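Local structure of 4-hydroxybutyrate coenzyme A transferase (Shewanella oneidensis, 2OAS) at residues P31-D36 with I147-P152. The protein probably transfers coenzyme A between short-chain carboxylates such as acetate and 4-hydroxybutyrate. Sequence-based numbering, arbitrary orientation.
Sequences PKVLLD and IAHINP
I147 opens the contact: its CG2, anti to the backbone N, meets L34 CD2 of the helix at 3.7 Å, the two side chains crossing obliquely. A148 turns its methyl from the helix, and L34 CD2 passes over the backbone there to reach H149 CB at 3.6 Å. Both leucine methyls rest against H149 CB, with chi1 of L34 (-108°) away from the usual staggered positions. H149 CG lies anti to the backbone N (chi1 154°), which carries the imidazole beside V33. V33 CB stands 4.1 Å from the centroid of the H149 ring. It lies 12° off the normal, a CH-pi contact over the face. V33 CG2 reaches H149 NE2 at 3.6 Å. That nitrogen is buried without a polar partner; ND1 has a weak hydrogen bond to Y172 O. An alanine here keeps CB for L34 but removes the ring, which would probably leave V33 without its flat partner and cost the weak bond to Y172 O. N151, on the opposite face, sets its backbone N near the ring's rim. Helix 32-41 thereby packs on the parallel Rossmann-like sheet of the N-terminal domain, over strand 145-150 between strands 113-118 and 170-173, with A9 and A12 of helix 9-13 touching V33, L34 and I147.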
loop_
_atom_site.group_PDB
_atom_site.type_symbol
_atom_site.label_atom_id
_atom_site.label_comp_id
_atom_site.label_asym_id
_atom_site.label_seq_id
_atom_site.Cartn_x
_atom_site.Cartn_y
_atom_site.Cartn_z
ATOM N N PRO A 31 -8.645 -24.719 16.440
ATOM C CA PRO A 31 -8.684 -25.955 17.220
ATOM C C PRO A 31 -9.452 -25.818 18.518
ATOM O O PRO A 31 -8.872 -25.897 19.601
ATOM C CB PRO A 31 -7.202 -26.260 17.467
ATOM C CG PRO A 31 -6.479 -25.503 16.390
ATOM C CD PRO A 31 -7.258 -24.213 16.343
ATOM N N LYS A 32 -10.759 -25.627 18.401
ATOM C CA LYS A 32 -11.628 -25.477 19.563
ATOM C C LYS A 32 -11.436 -26.587 20.605
ATOM O O LYS A 32 -11.348 -26.316 21.804
ATOM C CB LYS A 32 -13.091 -25.451 19.108
ATOM C CG LYS A 32 -14.072 -25.083 20.218
ATOM C CD LYS A 32 -15.517 -25.144 19.745
ATOM C CE LYS A 32 -16.453 -24.790 20.882
ATOM N NZ LYS A 32 -16.171 -25.645 22.067
ATOM N N VAL A 33 -11.378 -27.830 20.143
ATOM C CA VAL A 33 -11.211 -28.967 21.035
ATOM C C VAL A 33 -9.972 -28.815 21.900
ATOM O O VAL A 33 -9.989 -29.119 23.091
ATOM C CB VAL A 33 -11.076 -30.287 20.249
ATOM C CG1 VAL A 33 -10.904 -31.448 21.207
ATOM C CG2 VAL A 33 -12.289 -30.507 19.388
ATOM N N LEU A 34 -8.892 -28.345 21.296
ATOM C CA LEU A 34 -7.637 -28.159 22.009
ATOM C C LEU A 34 -7.635 -26.859 22.784
ATOM O O LEU A 34 -7.145 -26.811 23.901
ATOM C CB LEU A 34 -6.471 -28.172 21.018
ATOM C CG LEU A 34 -5.536 -29.389 20.998
ATOM C CD1 LEU A 34 -6.305 -30.673 21.225
ATOM C CD2 LEU A 34 -4.777 -29.430 19.649
ATOM N N LEU A 35 -8.186 -25.808 22.198
ATOM C CA LEU A 35 -8.203 -24.520 22.863
ATOM C C LEU A 35 -9.073 -24.557 24.124
ATOM O O LEU A 35 -8.799 -23.839 25.076
ATOM C CB LEU A 35 -8.661 -23.415 21.887
ATOM C CG LEU A 35 -7.714 -22.981 20.740
ATOM C CD1 LEU A 35 -8.395 -21.931 19.902
ATOM C CD2 LEU A 35 -6.390 -22.440 21.264
ATOM N N ASP A 36 -10.104 -25.398 24.147
ATOM C CA ASP A 36 -10.941 -25.488 25.346
ATOM C C ASP A 36 -10.154 -26.181 26.440
ATOM O O ASP A 36 -10.304 -25.857 27.611
ATOM C CB ASP A 36 -12.246 -26.248 25.083
ATOM C CG ASP A 36 -13.273 -25.404 24.325
ATOM O OD1 ASP A 36 -13.037 -24.190 24.142
ATOM O OD2 ASP A 36 -14.319 -25.953 23.921
ATOM N N ILE A 147 1.299 -29.229 18.314
ATOM C CA ILE A 147 0.259 -30.002 18.984
ATOM C C ILE A 147 -0.932 -30.009 18.023
ATOM O O ILE A 147 -1.575 -28.991 17.804
ATOM C CB ILE A 147 -0.111 -29.360 20.325
ATOM C CG1 ILE A 147 1.079 -29.499 21.282
ATOM C CG2 ILE A 147 -1.363 -30.022 20.917
ATOM C CD1 ILE A 147 0.890 -28.773 22.597
ATOM N N ALA A 148 -1.202 -31.167 17.443
ATOM C CA ALA A 148 -2.253 -31.318 16.462
ATOM C C ALA A 148 -3.487 -32.055 16.934
ATOM O O ALA A 148 -3.423 -33.004 17.713
ATOM C CB ALA A 148 -1.699 -32.036 15.217
ATOM N N HIS A 149 -4.620 -31.620 16.426
ATOM C CA HIS A 149 -5.852 -32.252 16.776
ATOM C C HIS A 149 -6.329 -32.930 15.509
ATOM O O HIS A 149 -6.608 -32.268 14.514
ATOM C CB HIS A 149 -6.842 -31.196 17.276
ATOM C CG HIS A 149 -8.266 -31.584 17.094
ATOM N ND1 HIS A 149 -8.744 -32.826 17.443
ATOM C CD2 HIS A 149 -9.308 -30.913 16.549
ATOM C CE1 HIS A 149 -10.023 -32.910 17.115
ATOM N NE2 HIS A 149 -10.389 -31.761 16.571
ATOM N N ILE A 150 -6.377 -34.253 15.530
ATOM C CA ILE A 150 -6.818 -35.001 14.367
ATOM C C ILE A 150 -8.332 -35.106 14.329
ATOM O O ILE A 150 -8.956 -35.721 15.201
ATOM C CB ILE A 150 -6.217 -36.401 14.350
ATOM C CG1 ILE A 150 -4.690 -36.291 14.313
ATOM C CG2 ILE A 150 -6.774 -37.177 13.153
ATOM C CD1 ILE A 150 -3.972 -37.616 14.345
ATOM N N ASN A 151 -8.919 -34.510 13.298
ATOM C CA ASN A 151 -10.364 -34.499 13.148
ATOM C C ASN A 151 -10.806 -35.065 11.829
ATOM O O ASN A 151 -10.544 -34.479 10.789
ATOM C CB ASN A 151 -10.876 -33.068 13.271
ATOM C CG ASN A 151 -12.375 -32.975 13.131
ATOM O OD1 ASN A 151 -13.072 -33.990 13.040
ATOM N ND2 ASN A 151 -12.881 -31.749 13.124
ATOM N N PRO A 152 -11.474 -36.221 11.854
ATOM C CA PRO A 152 -11.972 -36.888 10.652
ATOM C C PRO A 152 -12.909 -35.994 9.837
ATOM O O PRO A 152 -13.206 -36.293 8.684
ATOM C CB PRO A 152 -12.702 -38.099 11.205
ATOM C CG PRO A 152 -11.892 -38.456 12.392
ATOM C CD PRO A 152 -11.620 -37.101 13.026
#